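Local coordinates for methionine gamma-lyase (Trichomonas vaginalis, PDB 1E5E), which is a pyridoxal-phosphate-dependent enzyme of the Cys/Met metabolism family, found here as an assembly of four chains, at residues A[281-286]-A[390-395]; A[274-279]-A[290-295]; A[265-270]-A[308-313]. All coordinates share one frame; numbering follows the deposited sequence. Where two conformers were deposited one is given.

Interaction 1: residues A[281-286]-A[390-395]. With SO4 (sulfate ion), chain E.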
loop_
_atom_site.group_PDB
_atom_site.type_symbol
_atom_site.label_atom_id
_atom_site.label_comp_id
_atom_site.label_asym_id
_atom_site.label_seq_id
_atom_site.Cartn_x
_atom_site.Cartn_y
_atom_site.Cartn_z
ATOM N N HIS A 281 44.322 4.752 3.434
ATOM C CA HIS A 281 44.372 5.605 2.273
ATOM C C HIS A 281 45.067 6.922 2.635
ATOM O O HIS A 281 44.699 7.584 3.590
ATOM C CB HIS A 281 42.996 5.923 1.706
ATOM C CG HIS A 281 43.110 6.429 0.301
ATOM N ND1 HIS A 281 43.458 7.740 0.058
ATOM C CD2 HIS A 281 42.980 5.820 -0.896
ATOM C CE1 HIS A 281 43.547 7.947 -1.241
ATOM N NE2 HIS A 281 43.241 6.802 -1.834
ATOM N N PRO A 282 46.034 7.335 1.837
ATOM C CA PRO A 282 46.787 8.553 2.117
ATOM C C PRO A 282 45.962 9.828 2.141
ATOM O O PRO A 282 46.375 10.759 2.849
ATOM C CB PRO A 282 47.864 8.592 1.039
ATOM C CG PRO A 282 47.854 7.262 0.379
ATOM C CD PRO A 282 46.523 6.603 0.643
ATOM N N ALA A 283 44.777 9.926 1.522
ATOM C CA ALA A 283 43.984 11.152 1.643
ATOM C C ALA A 283 43.215 11.265 2.953
ATOM O O ALA A 283 42.622 12.312 3.234
ATOM C CB ALA A 283 42.972 11.235 0.491
ATOM N N VAL A 284 43.221 10.213 3.762
ATOM C CA VAL A 284 42.373 10.146 4.945
ATOM C C VAL A 284 43.182 10.432 6.195
ATOM O O VAL A 284 44.183 9.798 6.465
ATOM C CB VAL A 284 41.661 8.777 5.073
ATOM C CG1 VAL A 284 40.840 8.652 6.356
ATOM C CG2 VAL A 284 40.738 8.581 3.858
ATOM N N GLU A 285 42.676 11.369 6.961
ATOM C CA GLU A 285 43.321 11.736 8.210
ATOM C C GLU A 285 43.027 10.728 9.304
ATOM O O GLU A 285 43.915 10.328 10.055
ATOM C CB GLU A 285 42.842 13.141 8.585
ATOM C CG GLU A 285 43.260 13.620 9.974
ATOM C CD GLU A 285 42.563 15.005 10.141
ATOM O OE1 GLU A 285 41.854 15.095 11.165
ATOM O OE2 GLU A 285 42.701 15.909 9.295
ATOM N N LYS A 286 41.749 10.404 9.428
ATOM C CA LYS A 286 41.289 9.633 10.568
ATOM C C LYS A 286 40.063 8.790 10.222
ATOM O O LYS A 286 39.191 9.315 9.519
ATOM C CB LYS A 286 40.805 10.691 11.618
ATOM C CG LYS A 286 40.395 9.998 12.917
ATOM C CD LYS A 286 41.509 9.845 13.934
ATOM C CE LYS A 286 41.315 8.620 14.820
ATOM N NZ LYS A 286 42.444 8.270 15.727
ATOM N N GLN A 390 38.494 5.205 -6.629
ATOM C CA GLN A 390 38.493 6.141 -7.733
ATOM C C GLN A 390 38.228 7.544 -7.184
ATOM O O GLN A 390 38.872 8.497 -7.629
ATOM C CB GLN A 390 37.522 5.823 -8.865
ATOM C CG GLN A 390 36.042 5.707 -8.552
ATOM C CD GLN A 390 35.274 7.000 -8.632
ATOM O OE1 GLN A 390 35.770 7.915 -9.305
ATOM N NE2 GLN A 390 34.132 7.133 -7.955
ATOM N N GLY A 391 37.283 7.678 -6.275
ATOM C CA GLY A 391 36.926 8.982 -5.726
ATOM C C GLY A 391 38.148 9.593 -5.018
ATOM O O GLY A 391 38.406 10.785 -5.183
ATOM N N LEU A 392 38.761 8.835 -4.119
ATOM C CA LEU A 392 39.912 9.295 -3.352
ATOM C C LEU A 392 41.156 9.550 -4.203
ATOM O O LEU A 392 41.810 10.602 -4.074
ATOM C CB LEU A 392 40.258 8.296 -2.235
ATOM C CG LEU A 392 39.245 8.261 -1.073
ATOM C CD1 LEU A 392 39.524 7.109 -0.131
ATOM C CD2 LEU A 392 39.272 9.590 -0.341
ATOM N N ASP A 393 41.504 8.647 -5.116
ATOM C CA ASP A 393 42.665 8.842 -5.975
ATOM C C ASP A 393 42.536 10.160 -6.724
ATOM O O ASP A 393 43.521 10.896 -6.733
ATOM C CB ASP A 393 42.874 7.681 -6.948
ATOM C CG ASP A 393 43.452 6.483 -6.211
ATOM O OD1 ASP A 393 43.751 5.466 -6.888
ATOM O OD2 ASP A 393 43.572 6.532 -4.956
ATOM N N ALA A 394 41.387 10.474 -7.293
ATOM C CA ALA A 394 41.132 11.709 -7.998
ATOM C C ALA A 394 41.343 12.957 -7.152
ATOM O O ALA A 394 41.841 14.005 -7.552
ATOM C CB ALA A 394 39.670 11.719 -8.428
ATOM N N LEU A 395 40.905 12.883 -5.897
ATOM C CA LEU A 395 41.151 13.916 -4.913
ATOM C C LEU A 395 42.645 14.219 -4.887
ATOM O O LEU A 395 43.045 15.368 -4.942
ATOM C CB LEU A 395 40.778 13.338 -3.551
ATOM C CG LEU A 395 40.157 14.236 -2.501
ATOM C CD1 LEU A 395 38.910 14.882 -3.074
ATOM C CD2 LEU A 395 39.843 13.417 -1.254
HETATM S S SO4 E . 44.679 6.230 13.834
HETATM O O1 SO4 E . 44.844 5.822 12.399
HETATM O O2 SO4 E . 45.437 7.485 14.078
HETATM O O3 SO4 E . 45.233 5.096 14.679
HETATM O O4 SO4 E . 43.242 6.407 14.193
#

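Interaction 2: residues A[274-279]-A[290-295]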
loop_
_atom_site.group_PDB
_atom_site.type_symbol
_atom_site.label_atom_id
_atom_site.label_comp_id
_atom_site.label_asym_id
_atom_site.label_seq_id
_atom_site.Cartn_x
_atom_site.Cartn_y
_atom_site.Cartn_z
ATOM N N VAL A 274 35.492 -1.977 4.520
ATOM C CA VAL A 274 35.549 -0.618 4.021
ATOM C C VAL A 274 36.311 0.293 4.979
ATOM O O VAL A 274 37.118 1.120 4.503
ATOM C CB VAL A 274 34.156 -0.041 3.722
ATOM C CG1 VAL A 274 34.251 1.422 3.371
ATOM C CG2 VAL A 274 33.498 -0.842 2.582
ATOM N N ALA A 275 36.110 0.092 6.269
ATOM C CA ALA A 275 36.793 0.970 7.220
ATOM C C ALA A 275 38.299 0.735 7.131
ATOM O O ALA A 275 39.028 1.712 7.148
ATOM C CB ALA A 275 36.296 0.761 8.649
ATOM N N GLU A 276 38.738 -0.505 7.072
ATOM C CA GLU A 276 40.139 -0.852 6.953
ATOM C C GLU A 276 40.759 -0.232 5.703
ATOM O O GLU A 276 41.846 0.325 5.789
ATOM C CB GLU A 276 40.369 -2.376 6.888
ATOM C CG GLU A 276 40.098 -3.053 8.216
ATOM C CD GLU A 276 40.364 -4.507 8.457
ATOM O OE1 GLU A 276 40.970 -5.252 7.660
ATOM O OE2 GLU A 276 40.000 -5.042 9.540
ATOM N N TYR A 277 40.025 -0.225 4.579
ATOM C CA TYR A 277 40.549 0.390 3.375
ATOM C C TYR A 277 40.701 1.891 3.553
ATOM O O TYR A 277 41.697 2.473 3.130
ATOM C CB TYR A 277 39.607 0.081 2.166
ATOM C CG TYR A 277 40.108 0.875 0.965
ATOM C CD1 TYR A 277 41.206 0.416 0.262
ATOM C CD2 TYR A 277 39.490 2.032 0.560
ATOM C CE1 TYR A 277 41.701 1.122 -0.824
ATOM C CE2 TYR A 277 39.948 2.759 -0.527
ATOM C CZ TYR A 277 41.062 2.283 -1.188
ATOM O OH TYR A 277 41.564 2.973 -2.239
ATOM N N LEU A 278 39.735 2.575 4.169
ATOM C CA LEU A 278 39.783 4.013 4.322
ATOM C C LEU A 278 40.943 4.445 5.224
ATOM O O LEU A 278 41.670 5.379 4.933
ATOM C CB LEU A 278 38.494 4.599 4.900
ATOM C CG LEU A 278 37.223 4.376 4.058
ATOM C CD1 LEU A 278 35.979 4.826 4.838
ATOM C CD2 LEU A 278 37.351 5.117 2.739
ATOM N N LYS A 279 41.162 3.628 6.253
ATOM C CA LYS A 279 42.183 3.941 7.227
ATOM C C LYS A 279 43.578 3.956 6.591
ATOM O O LYS A 279 44.458 4.717 7.004
ATOM C CB LYS A 279 42.079 2.939 8.362
ATOM C CG LYS A 279 43.225 2.989 9.358
ATOM C CD LYS A 279 43.172 1.739 10.244
ATOM C CE LYS A 279 42.535 2.084 11.572
ATOM N NZ LYS A 279 43.561 2.338 12.637
ATOM N N PRO A 290 33.872 1.431 15.284
ATOM C CA PRO A 290 33.955 0.786 16.601
ATOM C C PRO A 290 34.799 -0.457 16.594
ATOM O O PRO A 290 35.365 -0.857 17.632
ATOM C CB PRO A 290 32.500 0.525 16.978
ATOM C CG PRO A 290 31.749 1.586 16.236
ATOM C CD PRO A 290 32.472 1.716 14.900
ATOM N N GLY A 291 34.931 -1.139 15.455
ATOM C CA GLY A 291 35.705 -2.372 15.393
ATOM C C GLY A 291 37.214 -2.173 15.492
ATOM O O GLY A 291 37.921 -3.152 15.820
ATOM N N PHE A 292 37.720 -0.978 15.256
ATOM C CA PHE A 292 39.164 -0.783 15.335
ATOM C C PHE A 292 39.714 -1.060 16.721
ATOM O O PHE A 292 39.297 -0.470 17.727
ATOM C CB PHE A 292 39.513 0.634 14.866
ATOM C CG PHE A 292 39.393 0.813 13.380
ATOM C CD1 PHE A 292 39.454 -0.263 12.511
ATOM C CD2 PHE A 292 39.237 2.081 12.851
ATOM C CE1 PHE A 292 39.338 -0.080 11.139
ATOM C CE2 PHE A 292 39.134 2.266 11.477
ATOM C CZ PHE A 292 39.195 1.205 10.633
ATOM N N GLU A 293 40.748 -1.901 16.763
ATOM C CA GLU A 293 41.463 -2.310 17.965
ATOM C C GLU A 293 42.139 -1.172 18.723
ATOM O O GLU A 293 42.135 -1.153 19.963
ATOM C CB GLU A 293 42.516 -3.375 17.617
ATOM N N ASP A 294 42.710 -0.200 18.011
ATOM C CA ASP A 294 43.298 0.991 18.607
ATOM C C ASP A 294 42.270 1.943 19.221
ATOM O O ASP A 294 42.417 2.347 20.395
ATOM C CB ASP A 294 44.202 1.827 17.688
ATOM C CG ASP A 294 43.520 2.490 16.500
ATOM O OD1 ASP A 294 43.238 1.619 15.628
ATOM O OD2 ASP A 294 43.264 3.733 16.416
ATOM N N HIS A 295 41.281 2.397 18.451
ATOM C CA HIS A 295 40.270 3.335 18.880
ATOM C C HIS A 295 39.843 3.260 20.342
ATOM O O HIS A 295 39.764 2.215 20.995
#

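Interaction 3: residues A[265-270]-A[308-313]. Unlike the reference sequence in segment 308-313: Tyr308 (reference Ser). With SO4 (sulfate ion), chain D.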
loop_
_atom_site.group_PDB
_atom_site.type_symbol
_atom_site.label_atom_id
_atom_site.label_comp_id
_atom_site.label_asym_id
_atom_site.label_seq_id
_atom_site.Cartn_x
_atom_site.Cartn_y
_atom_site.Cartn_z
ATOM N N LYS A 265 24.490 -8.364 9.866
ATOM C CA LYS A 265 25.689 -9.156 9.722
ATOM C C LYS A 265 26.408 -8.787 8.433
ATOM O O LYS A 265 27.589 -8.508 8.485
ATOM C CB LYS A 265 25.454 -10.679 9.677
ATOM C CG LYS A 265 24.848 -11.133 10.995
ATOM C CD LYS A 265 24.644 -12.648 11.067
ATOM C CE LYS A 265 24.683 -13.036 12.548
ATOM N NZ LYS A 265 24.397 -14.500 12.723
ATOM N N ALA A 266 25.669 -8.838 7.330
ATOM C CA ALA A 266 26.276 -8.486 6.045
ATOM C C ALA A 266 26.779 -7.050 6.054
ATOM O O ALA A 266 27.887 -6.833 5.541
ATOM C CB ALA A 266 25.243 -8.665 4.935
ATOM N N GLU A 267 26.027 -6.108 6.649
ATOM C CA GLU A 267 26.515 -4.729 6.660
ATOM C C GLU A 267 27.731 -4.509 7.546
ATOM O O GLU A 267 28.593 -3.669 7.205
ATOM C CB GLU A 267 25.362 -3.761 7.051
ATOM C CG GLU A 267 24.298 -3.760 5.956
ATOM C CD GLU A 267 22.935 -3.215 6.253
ATOM O OE1 GLU A 267 22.703 -2.690 7.359
ATOM O OE2 GLU A 267 22.033 -3.312 5.353
ATOM N N SER A 268 27.833 -5.142 8.694
ATOM C CA SER A 268 28.955 -5.066 9.624
ATOM C C SER A 268 30.237 -5.625 8.989
ATOM O O SER A 268 31.327 -5.032 9.034
ATOM C CB SER A 268 28.590 -5.860 10.895
ATOM O OG SER A 268 27.558 -5.106 11.620
ATOM N N GLU A 269 30.106 -6.771 8.314
ATOM C CA GLU A 269 31.195 -7.429 7.638
ATOM C C GLU A 269 31.730 -6.529 6.516
ATOM O O GLU A 269 32.945 -6.316 6.484
ATOM C CB GLU A 269 30.820 -8.776 7.022
ATOM C CG GLU A 269 30.471 -9.813 8.045
ATOM C CD GLU A 269 29.645 -10.991 7.557
ATOM O OE1 GLU A 269 29.446 -11.937 8.366
ATOM O OE2 GLU A 269 29.050 -10.969 6.451
ATOM N N ASN A 270 30.820 -5.926 5.753
ATOM C CA ASN A 270 31.238 -5.005 4.725
ATOM C C ASN A 270 31.950 -3.787 5.319
ATOM O O ASN A 270 32.948 -3.303 4.778
ATOM C CB ASN A 270 30.071 -4.506 3.870
ATOM C CG ASN A 270 29.632 -5.422 2.762
ATOM O OD1 ASN A 270 30.337 -6.355 2.353
ATOM N ND2 ASN A 270 28.453 -5.118 2.211
ATOM N N TYR A 308 30.188 -4.803 15.099
ATOM C CA TYR A 308 30.627 -3.422 15.196
ATOM C C TYR A 308 29.837 -2.459 14.334
ATOM O O TYR A 308 30.191 -1.274 14.301
ATOM C CB TYR A 308 32.149 -3.340 14.943
ATOM C CG TYR A 308 32.924 -4.004 16.077
ATOM C CD1 TYR A 308 33.692 -5.147 15.881
ATOM C CD2 TYR A 308 32.888 -3.454 17.350
ATOM C CE1 TYR A 308 34.417 -5.705 16.926
ATOM C CE2 TYR A 308 33.585 -4.000 18.410
ATOM C CZ TYR A 308 34.365 -5.125 18.169
ATOM O OH TYR A 308 35.036 -5.676 19.231
ATOM N N GLY A 309 28.762 -2.922 13.688
ATOM C CA GLY A 309 27.880 -1.961 13.016
ATOM C C GLY A 309 28.349 -1.603 11.609
ATOM O O GLY A 309 29.402 -2.057 11.175
ATOM N N SER A 310 27.557 -0.790 10.913
ATOM C CA SER A 310 27.937 -0.486 9.534
ATOM C C SER A 310 28.137 1.005 9.354
ATOM O O SER A 310 28.358 1.369 8.205
ATOM C CB SER A 310 26.923 -1.108 8.575
ATOM O OG SER A 310 25.783 -0.267 8.458
ATOM N N MET A 311 28.185 1.743 10.457
ATOM C CA MET A 311 28.478 3.172 10.419
ATOM C C MET A 311 30.018 3.318 10.467
ATOM O O MET A 311 30.713 2.661 11.241
ATOM C CB MET A 311 27.876 3.993 11.572
ATOM C CG MET A 311 26.328 3.947 11.642
ATOM S SD MET A 311 25.549 4.400 10.081
ATOM C CE MET A 311 25.925 6.110 9.916
ATOM N N ILE A 312 30.532 4.239 9.659
ATOM C CA ILE A 312 31.944 4.538 9.600
ATOM C C ILE A 312 32.043 6.050 9.493
ATOM O O ILE A 312 31.423 6.540 8.555
ATOM C CB ILE A 312 32.660 3.905 8.398
ATOM C CG1 ILE A 312 32.631 2.359 8.373
ATOM C CG2 ILE A 312 34.139 4.336 8.410
ATOM C CD1 ILE A 312 33.203 1.794 7.050
ATOM N N THR A 313 32.798 6.750 10.333
ATOM C CA THR A 313 32.903 8.204 10.101
ATOM C C THR A 313 34.360 8.563 9.822
ATOM O O THR A 313 35.222 7.937 10.459
ATOM C CB THR A 313 32.343 8.949 11.319
ATOM O OG1 THR A 313 30.916 8.749 11.354
ATOM C CG2 THR A 313 32.642 10.441 11.235
HETATM S S SO4 D . 37.474 -8.104 18.409
HETATM O O1 SO4 D . 37.987 -8.727 17.141
HETATM O O2 SO4 D . 37.681 -6.618 18.377
HETATM O O3 SO4 D . 38.289 -8.652 19.570
HETATM O O4 SO4 D . 36.035 -8.483 18.600
#

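Interaction 1: residues A[281-286]-A[390-395]
A histidine-carboxylate hydrogen bond between His281 and Asp393, backed by apolar packing on Leu392, holds a type I beta turn against helix 381-396. The turn runs from His281 to Val284 and leads into strand 284-288, an outermost strand of the five-stranded sheet in this PLP-dependent fold. The helix is the last one of the chain. His281 CG stands anti to the backbone N (chi1 -162°), and the ring is sandwiched face-on between two neighbours. Pro282 CD lies over one face, offset toward the rim. Leu392 CB lies over the opposite face, also offset toward the rim, in a CH-pi contact 3.6 Å from the centroid of the His281 ring. Leu392 CD1 also reaches His281 CG, at 3.7 Å. Ala283 CB meets Leu392 CD2 at 4.1 Å and Leu395 CD2 at 4.2 Å. Leu316 of strand 311-316 touches Val284, Leu392 and Leu395, so the sheet shares this apolar patch. Just past the turn Glu285 and Lys286 both face Ile315 in a classic beta bulge. Both ring nitrogens are engaged, which fixes the rotation of the imidazole. Ala283 N donates to His281 ND1 at 2.9 Å, near the ring plane. Asp393 OD1 pairs with Lys389 in a salt bridge. His281 NE2 donates to Asp393 OD2 at 3.2 Å, nearly straight at 167° and 6° out of the ring plane.

Interaction 2: residues A[274-279]-A[290-295]
Lys279 lies across one face of Phe292 and ends on Asp294. Its CB sits 4.1 Å from Phe292 CZ, at the far end of the ring. CG stands anti to the backbone N (chi1 170°), and the chain runs on past the ring in the direction opposite to Phe292. Lys279 CD is 4.0 Å from Phe292 CZ. A bend at chi3 (-100°) then sets CE over the middle of the face, 3.5 Å from the centroid of the Phe292 ring. This is a CH-pi contact almost on the ring normal. The contact closes a helix-to-strand-to-loop unit: helix 260-279 ends here, strand 284-288 follows, and the next loop folds back on the helix. Val287 of that strand touches both Lys279 and Phe292. The tip of the ring points at the helix backbone. Phe292 CZ is 3.5 Å from Ala275 CB, and Ala275 O and Glu276 N lie at the ring edge, near its plane. Lys279 NZ stays over the face, 4.5 Å from the centroid of the Phe292 ring, as a cation-pi contact. The ammonium meets the carboxylate tip to tip in a salt bridge, with Lys279 NZ 3.1 Å from Asp294 OD1, on the syn side and 34° out of the carboxylate plane.

Interaction 3: residues A[265-270]-A[308-313]
The ring of Tyr308 has Gly291 CA over one face, directly above CG at 3.3 Å from Tyr308 CG. A sulfate ion, probably from the crystallisation liquor, sits at its edge. Tyr308 OH donates to sulfate O4 at 3.0 Å. The ring leads away from helix 260-279. The contact is made by the Gly309 backbone and the Ser310 side chain, against Glu267 and Ser268. Gly309 N makes a weak hydrogen bond to Ser268 OG, 3.2 Å long and bent to 124°. The stronger partner of Ser268 OG is Met264 O, one turn back in the helix. Ser268 CA points a C-H at Gly309 O, 3.4 Å away. Gly309 has a positive phi (85°), and its backbone angles call for glycine. Ser310 CB packs on the helix, 3.4 Å from Glu267 CB and 3.4 Å from Glu267 O. Ser310 OG lies between its backbone N and carbonyl carbon (chi1 82°) and bonds to Tyr210 OH and Val376 O. The contact is a close approach of helix to loop at the entry of a sheet strand in this PLP-dependent fold. Strand 311-316 starts here, between strands 284-288 and 371-375, and Ala266 on helix 260-279 packs on Ile262 of the second subunit.

Overall arrangement
Of the parts that meet here, helix 260-279 comes first in the chain and supplies 265-270 and then 274-279. Strand 284-288 follows, and 290-295 closes the short loop of interaction 2. The chain passes helix 298-304. Segment 308-313 then closes interaction 3, which encloses interaction 2. Interaction 1 opens at 281-286, within both loops, and closes only at 390-395, so it crosses both. Interactions 2 and 3 share helix 260-279 and touch where Ile312 meets Val274 and Ala275. Interactions 1 and 2 touch through Leu278, which packs on Val284 and Leu392. Together they tie helix 260-279, the sheet with strands 284-288 and 311-316, and the last helix, 381-396.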